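Cellulose-binding protein, X158 (Saccharophagus degradans, PDB 2X34) binds the long isoprenoid chain of ubiquinone-8 inside a YceI-like beta-barrel and is implicated in plant cell wall breakdown, perhaps as a polyisoprenoid carrier. Local coordinates at residues A[30-35]-A[46-51]; A[78-83]-A[100-105]; A[113-118]-A[131-136]. All coordinates share one frame; numbering follows the deposited sequence.

Contact 1: residues A[30-35]-A[46-51]; sequences FDVLSG and VIDLNS. With UQ8 (Ubiquinone-8), chain C.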
# COMPACT_ATOMS: atom_id res chain seq x y z
N PHE A 30 -2.02 -7.80 -1.05
CA PHE A 30 -1.50 -8.16 0.27
C PHE A 30 -2.71 -8.44 1.13
O PHE A 30 -3.56 -7.56 1.32
CB PHE A 30 -0.63 -7.04 0.85
CG PHE A 30 0.62 -6.77 0.05
CD1 PHE A 30 1.70 -7.63 0.12
CD2 PHE A 30 0.70 -5.67 -0.80
CE1 PHE A 30 2.86 -7.39 -0.62
CE2 PHE A 30 1.84 -5.44 -1.55
CZ PHE A 30 2.92 -6.30 -1.46
N ASP A 31 -2.82 -9.68 1.60
CA ASP A 31 -3.97 -10.12 2.37
C ASP A 31 -3.97 -9.62 3.83
O ASP A 31 -5.00 -9.70 4.51
CB ASP A 31 -4.09 -11.64 2.33
CG ASP A 31 -4.51 -12.16 0.97
OD1 ASP A 31 -5.11 -11.36 0.20
OD2 ASP A 31 -4.22 -13.32 0.65
N VAL A 32 -2.84 -9.11 4.31
CA VAL A 32 -2.76 -8.66 5.68
C VAL A 32 -2.20 -7.24 5.74
O VAL A 32 -1.06 -7.00 5.34
CB VAL A 32 -1.88 -9.59 6.54
CG1 VAL A 32 -1.78 -9.03 7.95
CG2 VAL A 32 -2.38 -11.01 6.56
N LEU A 33 -3.03 -6.31 6.22
CA LEU A 33 -2.68 -4.92 6.47
C LEU A 33 -3.03 -4.61 7.92
O LEU A 33 -4.03 -5.14 8.47
CB LEU A 33 -3.48 -3.95 5.58
CG LEU A 33 -3.55 -4.26 4.08
CD1 LEU A 33 -4.64 -3.41 3.33
CD2 LEU A 33 -2.18 -4.03 3.47
N SER A 34 -2.26 -3.71 8.52
CA SER A 34 -2.62 -3.20 9.83
C SER A 34 -2.37 -1.72 9.83
O SER A 34 -1.78 -1.17 8.91
CB SER A 34 -1.81 -3.89 10.92
OG SER A 34 -0.46 -3.49 10.87
N GLY A 35 -2.85 -1.06 10.87
CA GLY A 35 -2.48 0.33 11.03
C GLY A 35 -3.36 1.10 11.94
O GLY A 35 -4.26 0.55 12.59
N VAL A 46 0.66 -0.48 7.70
CA VAL A 46 1.71 -1.48 7.70
C VAL A 46 1.29 -2.62 6.77
O VAL A 46 0.26 -3.26 7.01
CB VAL A 46 1.97 -2.03 9.11
CG1 VAL A 46 3.02 -3.15 9.07
CG2 VAL A 46 2.39 -0.88 10.08
N ILE A 47 2.08 -2.87 5.72
CA ILE A 47 1.76 -3.89 4.74
C ILE A 47 2.60 -5.16 5.03
O ILE A 47 3.83 -5.11 5.08
CB ILE A 47 2.07 -3.38 3.33
CG1 ILE A 47 1.36 -2.03 3.09
CG2 ILE A 47 1.67 -4.44 2.28
CD1 ILE A 47 2.06 -1.13 2.14
N ASP A 48 1.94 -6.28 5.26
CA ASP A 48 2.62 -7.53 5.58
C ASP A 48 3.04 -8.15 4.25
O ASP A 48 2.21 -8.72 3.52
CB ASP A 48 1.70 -8.46 6.37
CG ASP A 48 2.32 -9.81 6.65
OD1 ASP A 48 3.52 -10.01 6.31
OD2 ASP A 48 1.60 -10.67 7.23
N LEU A 49 4.33 -8.04 3.95
CA LEU A 49 4.86 -8.50 2.67
C LEU A 49 4.82 -10.02 2.52
O LEU A 49 4.72 -10.54 1.40
CB LEU A 49 6.23 -7.94 2.43
CG LEU A 49 6.30 -6.40 2.41
CD1 LEU A 49 7.75 -5.98 2.29
CD2 LEU A 49 5.42 -5.82 1.23
N ASN A 50 4.82 -10.74 3.64
CA ASN A 50 4.60 -12.20 3.60
C ASN A 50 3.20 -12.60 3.19
O ASN A 50 3.01 -13.75 2.83
CB ASN A 50 4.94 -12.85 4.95
CG ASN A 50 6.43 -12.96 5.18
OD1 ASN A 50 7.17 -13.49 4.32
ND2 ASN A 50 6.90 -12.45 6.32
N SER A 51 2.25 -11.66 3.20
CA SER A 51 0.86 -11.95 2.84
C SER A 51 0.56 -11.71 1.36
O SER A 51 -0.60 -11.69 0.97
CB SER A 51 -0.10 -11.11 3.71
OG SER A 51 -0.23 -9.77 3.27
C45 UQ8 C . -5.33 10.84 5.12
C44 UQ8 C . -5.66 9.91 6.23
C46 UQ8 C . -6.85 10.30 7.08
C43 UQ8 C . -4.95 8.79 6.48
C42 UQ8 C . -3.74 8.28 5.71
C41 UQ8 C . -3.94 6.76 5.53
C39 UQ8 C . -2.76 6.15 4.83
C40 UQ8 C . -1.57 5.84 5.68
C38 UQ8 C . -2.79 5.94 3.50
C37 UQ8 C . -1.65 5.34 2.70
C36 UQ8 C . -1.13 6.40 1.73
C34 UQ8 C . -0.13 5.91 0.69
C35 UQ8 C . 0.33 6.91 -0.33
C33 UQ8 C . 0.31 4.64 0.68
C32 UQ8 C . 1.35 4.12 -0.33
C31 UQ8 C . 0.95 2.72 -0.82
C29 UQ8 C . 2.10 2.01 -1.51
C30 UQ8 C . 2.75 2.62 -2.73
C28 UQ8 C . 2.51 0.84 -1.01
C27 UQ8 C . 3.64 -0.01 -1.60
C26 UQ8 C . 2.95 -1.28 -2.13
C24 UQ8 C . 3.90 -2.34 -2.66
C25 UQ8 C . 4.77 -3.13 -1.72
C23 UQ8 C . 3.92 -2.53 -3.98
C22 UQ8 C . 4.77 -3.52 -4.77
C21 UQ8 C . 5.96 -2.79 -5.42
C19 UQ8 C . 6.64 -3.52 -6.56
C20 UQ8 C . 7.71 -2.78 -7.31
C18 UQ8 C . 6.30 -4.78 -6.93
C17 UQ8 C . 6.99 -5.53 -8.10
C16 UQ8 C . 5.91 -6.39 -8.75
C14 UQ8 C . 6.27 -7.23 -9.97
C15 UQ8 C . 6.64 -6.56 -11.27
C13 UQ8 C . 6.20 -8.59 -9.86
C12 UQ8 C . 6.51 -9.57 -11.00
C11 UQ8 C . 5.51 -10.75 -11.00
C9 UQ8 C . 5.80 -11.63 -12.18
C10 UQ8 C . 5.24 -11.17 -13.53
C8 UQ8 C . 6.50 -12.76 -11.99
C7 UQ8 C . 6.92 -13.78 -13.03
C6 UQ8 C . 6.41 -15.14 -12.63
C1 UQ8 C . 7.05 -16.03 -11.61
C1M UQ8 C . 8.34 -15.71 -10.89
C2 UQ8 C . 6.40 -17.34 -11.30
O2 UQ8 C . 6.90 -18.10 -10.48
C3 UQ8 C . 5.16 -17.78 -11.98
O3 UQ8 C . 4.59 -18.99 -11.64
C3M UQ8 C . 5.28 -20.25 -11.67
C4 UQ8 C . 4.55 -16.87 -12.98
O4 UQ8 C . 3.37 -17.15 -13.62
C4M UQ8 C . 3.17 -18.42 -14.26
C5 UQ8 C . 5.17 -15.59 -13.28
O5 UQ8 C . 4.59 -14.86 -14.07
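Ile47 sets its CG2 methyl over one face of the Phe30 ring, 3.6 Å from the ring centroid and displaced toward the rim, a CH-pi contact. The methyl reaches the ring because it stands anti to the backbone N; CG1 lies beside that N, anti to the carbonyl carbon (chi1 -54°), and carries CD1 to 3.7 Å from C28 of ubiquinone-8. Leu49 runs alongside the ring, its CD2 3.5 Å from Phe30 CE1, and the far corner of the ring, CZ and CE2, meets the isoprenoid methyl C25. Leu33 runs beside Ile47, touching it more loosely through CD2.

The polar part is mostly backbone. Ser34 and Val46 form an antiparallel hydrogen-bonded pair, with Val46 N to Ser34 O at 2.8 Å, and Leu33 faces Ile47 as the adjoining non-hydrogen-bonded pair. Asp48 N extends the pattern to Val32 O. After Asp48 the chain turns away, and Ser51 takes over: its OG accepts from Val32 N at 2.9 Å and donates to Asp48 O at 2.7 Å, tying the turn to both segments. Ser51 N also binds Asp48 O, so that carbonyl is gripped twice. Asp31 N points almost straight (177°) at Ser51 O, although it approaches from above the carbonyl plane.

On the other side of the sheet Ser34 OG rests against Val46 CB at 3.3 Å, and Val32 CG1 packs on the Asp48 carboxylate arm.

The paired residues belong to the hairpin of strands 24-38 and 42-48; Leu49 to Ser51 follow it. Strand 3-20 flanks one edge, where Phe16 meets the Phe30 ring and Leu14 packs on it; strand 75-81 pairs at the other, and Phe68 of helix 57-68 touches Leu49.

Contact 2: residues A[78-83]-A[100-105]; sequences VTVPVD and VSATLD. With UQ8 (Ubiquinone-8), chain C.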
# COMPACT_ATOMS: atom_id res chain seq x y z
N VAL A 78 3.93 2.73 5.69
CA VAL A 78 3.65 4.04 5.13
C VAL A 78 3.24 4.93 6.29
O VAL A 78 2.39 4.53 7.06
CB VAL A 78 2.51 4.03 4.11
CG1 VAL A 78 2.32 5.46 3.51
CG2 VAL A 78 2.79 3.02 3.01
N THR A 79 3.82 6.11 6.36
CA THR A 79 3.50 7.07 7.42
C THR A 79 3.12 8.40 6.79
O THR A 79 3.77 8.86 5.84
CB THR A 79 4.70 7.29 8.35
OG1 THR A 79 5.80 7.79 7.59
CG2 THR A 79 5.08 5.99 9.04
N VAL A 80 2.07 9.01 7.32
CA VAL A 80 1.47 10.20 6.72
C VAL A 80 0.98 11.08 7.85
O VAL A 80 0.17 10.62 8.66
CB VAL A 80 0.22 9.83 5.90
CG1 VAL A 80 -0.38 11.05 5.23
CG2 VAL A 80 0.53 8.72 4.84
N PRO A 81 1.46 12.34 7.92
CA PRO A 81 0.90 13.25 8.92
C PRO A 81 -0.48 13.64 8.51
O PRO A 81 -0.73 13.84 7.33
CB PRO A 81 1.81 14.48 8.85
CG PRO A 81 2.35 14.45 7.47
CD PRO A 81 2.45 13.01 7.06
N VAL A 82 -1.38 13.73 9.48
CA VAL A 82 -2.79 13.99 9.20
C VAL A 82 -3.27 15.12 10.11
O VAL A 82 -2.80 15.23 11.24
CB VAL A 82 -3.56 12.66 9.44
CG1 VAL A 82 -5.01 12.88 9.69
CG2 VAL A 82 -3.31 11.70 8.24
N ASP A 83 -4.19 15.95 9.60
CA ASP A 83 -4.89 16.96 10.40
C ASP A 83 -6.16 16.33 10.99
O ASP A 83 -7.15 16.17 10.30
CB ASP A 83 -5.21 18.17 9.52
CG ASP A 83 -5.91 19.29 10.26
OD1 ASP A 83 -6.45 19.09 11.36
OD2 ASP A 83 -5.95 20.40 9.70
N VAL A 100 -0.55 14.70 0.12
CA VAL A 100 0.36 14.12 1.12
C VAL A 100 1.74 13.88 0.54
O VAL A 100 1.90 13.62 -0.65
CB VAL A 100 -0.16 12.75 1.66
CG1 VAL A 100 -1.55 12.89 2.28
CG2 VAL A 100 -0.13 11.71 0.58
N SER A 101 2.74 14.03 1.41
CA SER A 101 4.08 13.52 1.20
C SER A 101 4.16 12.33 2.14
O SER A 101 4.55 12.47 3.30
CB SER A 101 5.12 14.59 1.54
OG SER A 101 5.15 15.61 0.55
N ALA A 102 3.73 11.17 1.67
CA ALA A 102 3.73 9.96 2.50
C ALA A 102 5.10 9.26 2.45
O ALA A 102 5.68 9.11 1.35
CB ALA A 102 2.59 9.00 2.02
N THR A 103 5.66 8.86 3.59
CA THR A 103 6.89 8.07 3.57
C THR A 103 6.58 6.59 3.43
O THR A 103 5.75 6.06 4.16
CB THR A 103 7.87 8.36 4.76
OG1 THR A 103 7.34 7.84 5.98
CG2 THR A 103 8.10 9.85 4.92
N LEU A 104 7.23 5.95 2.46
CA LEU A 104 7.09 4.52 2.23
C LEU A 104 8.41 3.90 2.58
O LEU A 104 9.43 4.20 1.94
CB LEU A 104 6.69 4.19 0.79
CG LEU A 104 6.70 2.70 0.39
CD1 LEU A 104 5.75 1.86 1.26
CD2 LEU A 104 6.32 2.54 -1.09
N ASP A 105 8.41 3.08 3.60
CA ASP A 105 9.59 2.32 3.94
C ASP A 105 9.43 0.93 3.35
O ASP A 105 8.72 0.08 3.92
CB ASP A 105 9.75 2.29 5.46
CG ASP A 105 10.90 1.39 5.96
OD1 ASP A 105 11.78 0.97 5.18
OD2 ASP A 105 10.89 1.10 7.17
C45 UQ8 C . -5.33 10.84 5.12
C44 UQ8 C . -5.66 9.91 6.23
C46 UQ8 C . -6.85 10.30 7.08
C43 UQ8 C . -4.95 8.79 6.48
C42 UQ8 C . -3.74 8.28 5.71
C41 UQ8 C . -3.94 6.76 5.53
C39 UQ8 C . -2.76 6.15 4.83
C40 UQ8 C . -1.57 5.84 5.68
C38 UQ8 C . -2.79 5.94 3.50
C37 UQ8 C . -1.65 5.34 2.70
C36 UQ8 C . -1.13 6.40 1.73
C34 UQ8 C . -0.13 5.91 0.69
C35 UQ8 C . 0.33 6.91 -0.33
C33 UQ8 C . 0.31 4.64 0.68
C32 UQ8 C . 1.35 4.12 -0.33
C31 UQ8 C . 0.95 2.72 -0.82
C29 UQ8 C . 2.10 2.01 -1.51
C30 UQ8 C . 2.75 2.62 -2.73
C28 UQ8 C . 2.51 0.84 -1.01
C27 UQ8 C . 3.64 -0.01 -1.60
C26 UQ8 C . 2.95 -1.28 -2.13
C24 UQ8 C . 3.90 -2.34 -2.66
C25 UQ8 C . 4.77 -3.13 -1.72
C23 UQ8 C . 3.92 -2.53 -3.98
C22 UQ8 C . 4.77 -3.52 -4.77
C21 UQ8 C . 5.96 -2.79 -5.42
C19 UQ8 C . 6.64 -3.52 -6.56
C20 UQ8 C . 7.71 -2.78 -7.31
C18 UQ8 C . 6.30 -4.78 -6.93
C17 UQ8 C . 6.99 -5.53 -8.10
C16 UQ8 C . 5.91 -6.39 -8.75
C14 UQ8 C . 6.27 -7.23 -9.97
C15 UQ8 C . 6.64 -6.56 -11.27
C13 UQ8 C . 6.20 -8.59 -9.86
C12 UQ8 C . 6.51 -9.57 -11.00
C11 UQ8 C . 5.51 -10.75 -11.00
C9 UQ8 C . 5.80 -11.63 -12.18
C10 UQ8 C . 5.24 -11.17 -13.53
C8 UQ8 C . 6.50 -12.76 -11.99
C7 UQ8 C . 6.92 -13.78 -13.03
C6 UQ8 C . 6.41 -15.14 -12.63
C1 UQ8 C . 7.05 -16.03 -11.61
C1M UQ8 C . 8.34 -15.71 -10.89
C2 UQ8 C . 6.40 -17.34 -11.30
O2 UQ8 C . 6.90 -18.10 -10.48
C3 UQ8 C . 5.16 -17.78 -11.98
O3 UQ8 C . 4.59 -18.99 -11.64
C3M UQ8 C . 5.28 -20.25 -11.67
C4 UQ8 C . 4.55 -16.87 -12.98
O4 UQ8 C . 3.37 -17.15 -13.62
C4M UQ8 C . 3.17 -18.42 -14.26
C5 UQ8 C . 5.17 -15.59 -13.28
O5 UQ8 C . 4.59 -14.86 -14.07
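Val78 and Leu104 meet on the lipid-facing side of the sheet, Val78 CG2 lying 3.6 Å from Leu104 CD1. Both valine methyls also reach the ligand: CG1 is 3.6 Å from the isoprenoid carbon C33, CG2 only slightly farther. Leu104 rests on the next part of the chain, its CD2 against C27 and C30. Farther along, Val80 divides its branches. CG2 touches Ala102 CB at 3.5 Å and the ligand methyl C40, whereas CG1, anti to the backbone N (chi1 -178°), meets Val100 CG1 at 3.7 Å. The short Ala102 side chain sits between the two valines, and Val82 CG2 closes the row against C44 near the tail end. With an alanine at Val78, Leu104 CD1 and the ubiquinone carbon C33 would probably both lose a packing partner, leaving a gap in the tunnel wall.

Behind this apolar face lies the backbone of two antiparallel strands. Thr79 and Thr103 are a hydrogen-bonded pair, bound in both directions by N-to-O bonds in the carbonyl planes, Thr79 N to Thr103 O at 2.9 Å. Val78 CA adds a CA-H...O contact to the same Thr103 O, at 3.1 Å. Strand 42-48 continues the sheet beside strand 75-81, and strand 109-121 does so beside strand 95-106; Ile113 backs Leu104.

The chemistry is split by face: threonines outside, branched aliphatic groups and an alanine inside. Here the tail meets chiefly methyl groups, consistent with a hydrophobic hold; the ligand's hydrogen bonds, to Arg62 and Lys20, are made elsewhere.

Contact 3: residues A[113-118]-A[131-136]; sequences IDTQLN and NQSPLL. With UQ8 (Ubiquinone-8), chain C.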
# COMPACT_ATOMS: atom_id res chain seq x y z
N ILE A 113 6.25 9.37 -1.25
CA ILE A 113 5.21 9.33 -2.28
C ILE A 113 4.39 10.61 -2.17
O ILE A 113 3.66 10.82 -1.19
CB ILE A 113 4.30 8.11 -2.10
CG1 ILE A 113 5.12 6.83 -2.19
CG2 ILE A 113 3.15 8.09 -3.13
CD1 ILE A 113 4.38 5.67 -1.72
N ASP A 114 4.53 11.48 -3.17
CA ASP A 114 3.77 12.72 -3.25
C ASP A 114 2.54 12.44 -4.08
O ASP A 114 2.65 12.21 -5.30
CB ASP A 114 4.57 13.83 -3.93
CG ASP A 114 5.71 14.30 -3.10
OD1 ASP A 114 5.47 14.76 -1.96
OD2 ASP A 114 6.87 14.18 -3.56
N THR A 115 1.39 12.40 -3.44
CA THR A 115 0.19 12.01 -4.14
C THR A 115 -0.99 12.68 -3.44
O THR A 115 -0.79 13.37 -2.43
CB THR A 115 0.05 10.48 -4.16
OG1 THR A 115 -0.99 10.08 -5.07
CG2 THR A 115 -0.20 9.90 -2.76
N GLN A 116 -2.19 12.45 -3.97
CA GLN A 116 -3.41 12.97 -3.39
C GLN A 116 -4.30 11.80 -2.92
O GLN A 116 -4.52 10.84 -3.66
CB GLN A 116 -4.13 13.78 -4.47
CG GLN A 116 -5.24 14.66 -3.98
CD GLN A 116 -5.66 15.65 -5.06
OE1 GLN A 116 -6.24 15.25 -6.07
NE2 GLN A 116 -5.35 16.94 -4.86
N LEU A 117 -4.82 11.92 -1.71
CA LEU A 117 -5.73 10.97 -1.14
C LEU A 117 -7.15 11.55 -1.11
O LEU A 117 -7.34 12.77 -1.04
CB LEU A 117 -5.29 10.60 0.28
CG LEU A 117 -3.86 10.09 0.43
CD1 LEU A 117 -3.64 9.65 1.90
CD2 LEU A 117 -3.60 8.94 -0.57
N ASN A 118 -8.13 10.66 -1.20
CA ASN A 118 -9.51 10.99 -0.98
C ASN A 118 -9.84 10.46 0.39
O ASN A 118 -9.54 9.28 0.69
CB ASN A 118 -10.41 10.35 -2.02
CG ASN A 118 -11.85 10.77 -1.87
OD1 ASN A 118 -12.57 10.25 -1.03
ND2 ASN A 118 -12.27 11.77 -2.67
N ASN A 131 -6.48 6.17 -2.69
CA ASN A 131 -5.70 7.00 -3.60
C ASN A 131 -6.68 7.67 -4.57
O ASN A 131 -7.51 7.01 -5.17
CB ASN A 131 -4.61 6.21 -4.35
CG ASN A 131 -5.14 4.97 -5.07
OD1 ASN A 131 -5.70 4.06 -4.44
ND2 ASN A 131 -4.98 4.93 -6.38
N GLN A 132 -6.58 8.99 -4.70
CA GLN A 132 -7.52 9.76 -5.53
C GLN A 132 -7.24 9.49 -7.01
O GLN A 132 -8.16 9.37 -7.81
CB GLN A 132 -7.45 11.27 -5.24
CG GLN A 132 -8.24 12.18 -6.23
CD GLN A 132 -9.75 11.99 -6.19
OE1 GLN A 132 -10.28 11.42 -5.25
NE2 GLN A 132 -10.45 12.47 -7.21
N SER A 133 -5.97 9.37 -7.33
CA SER A 133 -5.49 9.24 -8.70
C SER A 133 -4.75 7.96 -8.86
O SER A 133 -4.23 7.41 -7.88
CB SER A 133 -4.56 10.40 -9.06
OG SER A 133 -4.06 11.05 -7.90
N PRO A 134 -4.64 7.48 -10.10
CA PRO A 134 -3.78 6.33 -10.27
C PRO A 134 -2.39 6.67 -9.74
O PRO A 134 -1.94 7.82 -9.83
CB PRO A 134 -3.80 6.10 -11.78
CG PRO A 134 -5.13 6.74 -12.22
CD PRO A 134 -5.19 7.96 -11.38
N LEU A 135 -1.78 5.68 -9.11
CA LEU A 135 -0.54 5.80 -8.36
C LEU A 135 0.40 4.74 -8.92
O LEU A 135 0.02 3.58 -9.05
CB LEU A 135 -0.81 5.52 -6.87
CG LEU A 135 0.31 5.60 -5.84
CD1 LEU A 135 0.95 6.98 -5.88
CD2 LEU A 135 -0.23 5.28 -4.43
N LEU A 136 1.60 5.16 -9.33
CA LEU A 136 2.63 4.25 -9.85
C LEU A 136 3.84 4.20 -8.90
O LEU A 136 4.29 5.22 -8.39
CB LEU A 136 3.09 4.71 -11.22
CG LEU A 136 2.05 4.83 -12.35
CD1 LEU A 136 2.69 5.48 -13.57
CD2 LEU A 136 1.43 3.50 -12.72
C45 UQ8 C . -5.33 10.84 5.12
C44 UQ8 C . -5.66 9.91 6.23
C46 UQ8 C . -6.85 10.30 7.08
C43 UQ8 C . -4.95 8.79 6.48
C42 UQ8 C . -3.74 8.28 5.71
C41 UQ8 C . -3.94 6.76 5.53
C39 UQ8 C . -2.76 6.15 4.83
C40 UQ8 C . -1.57 5.84 5.68
C38 UQ8 C . -2.79 5.94 3.50
C37 UQ8 C . -1.65 5.34 2.70
C36 UQ8 C . -1.13 6.40 1.73
C34 UQ8 C . -0.13 5.91 0.69
C35 UQ8 C . 0.33 6.91 -0.33
C33 UQ8 C . 0.31 4.64 0.68
C32 UQ8 C . 1.35 4.12 -0.33
C31 UQ8 C . 0.95 2.72 -0.82
C29 UQ8 C . 2.10 2.01 -1.51
C30 UQ8 C . 2.75 2.62 -2.73
C28 UQ8 C . 2.51 0.84 -1.01
C27 UQ8 C . 3.64 -0.01 -1.60
C26 UQ8 C . 2.95 -1.28 -2.13
C24 UQ8 C . 3.90 -2.34 -2.66
C25 UQ8 C . 4.77 -3.13 -1.72
C23 UQ8 C . 3.92 -2.53 -3.98
C22 UQ8 C . 4.77 -3.52 -4.77
C21 UQ8 C . 5.96 -2.79 -5.42
C19 UQ8 C . 6.64 -3.52 -6.56
C20 UQ8 C . 7.71 -2.78 -7.31
C18 UQ8 C . 6.30 -4.78 -6.93
C17 UQ8 C . 6.99 -5.53 -8.10
C16 UQ8 C . 5.91 -6.39 -8.75
C14 UQ8 C . 6.27 -7.23 -9.97
C15 UQ8 C . 6.64 -6.56 -11.27
C13 UQ8 C . 6.20 -8.59 -9.86
C12 UQ8 C . 6.51 -9.57 -11.00
C11 UQ8 C . 5.51 -10.75 -11.00
C9 UQ8 C . 5.80 -11.63 -12.18
C10 UQ8 C . 5.24 -11.17 -13.53
C8 UQ8 C . 6.50 -12.76 -11.99
C7 UQ8 C . 6.92 -13.78 -13.03
C6 UQ8 C . 6.41 -15.14 -12.63
C1 UQ8 C . 7.05 -16.03 -11.61
C1M UQ8 C . 8.34 -15.71 -10.89
C2 UQ8 C . 6.40 -17.34 -11.30
O2 UQ8 C . 6.90 -18.10 -10.48
C3 UQ8 C . 5.16 -17.78 -11.98
O3 UQ8 C . 4.59 -18.99 -11.64
C3M UQ8 C . 5.28 -20.25 -11.67
C4 UQ8 C . 4.55 -16.87 -12.98
O4 UQ8 C . 3.37 -17.15 -13.62
C4M UQ8 C . 3.17 -18.42 -14.26
C5 UQ8 C . 5.17 -15.59 -13.28
O5 UQ8 C . 4.59 -14.86 -14.07
O HOH W 1 -3.47 9.02 -5.73
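Gln132 leans over the edge of strand 109-121, its CB 3.4 Å from the carbonyl O of Gln116. CG stands anti to the backbone N and rests 3.7 Å from Gln116 OE1, the two glutamine side chains running together. A bend at chi2 (66°) then swings the amide across to Asn118. There OE1 is 3.4 Å from Asn118 CB and accepts a hydrogen bond from Asn118 ND2 at 3.3 Å, long and bent to 138° at the hydrogen; the two amide planes are 27° apart. The stronger partner of Asn118 ND2 is Asp95, and Gln116 NE2 is held by Asp99, so neighbouring carboxylates help orient the amides on this outer surface.

The two segments belong to a beta hairpin of the curled antiparallel sheet that wraps round the ubiquinone tail in this YceI-like fold. Gln132 N binds Gln116 O, and Leu117 pairs with Asn131 in a non-hydrogen-bonded bridge, but the second strand then bulges away through Ser133 and Pro134. A water bridges the parting: it donates to Gln116 O at 2.9 Å, accepts from Ser133 N and is hydrogen-bonded to Thr115 OG1 at 2.8 Å. Asn131 ND2 donates to Ser133 O as well as to Asp167 of strand 163-173, its stronger partner.

Inward, Leu135 CD1 fits against Ile113 CG2 at 3.7 Å and Thr115 OG1, roughly perpendicular to both side chains. Ile113 CD1 continues to the isoprenoid methyl C30, Thr115 CG2 faces C35, and Leu117 CD1 packs on C45 at the tail end, with Phe168 of strand 163-173 against Leu117 and Leu135.

In the fold
All three contacts belong to the same curled antiparallel sheet and line one ubiquinone-8 tail. All are partly buried, contact 2 with the largest buried share (five of nine touching residues) and contact 3 the smallest (three of nine). Contact 2 gives the most pocket residues, five, all aliphatic; contact 3 adds a threonine. Contact 1, about 17 Å from contact 2 centre to centre, contributes an aromatic ring and relies on a serine-bound turn; strands 42-48 and 75-81 make the two sheet neighbours. Contacts 2 and 3 touch directly, through the backbone of Ala102 and Ile113 and through Ser101 with Asp114 outside. Contact 3 has the most amide chemistry, and a water mends its broken pairing, whereas contact 2 keeps regular strand bonding.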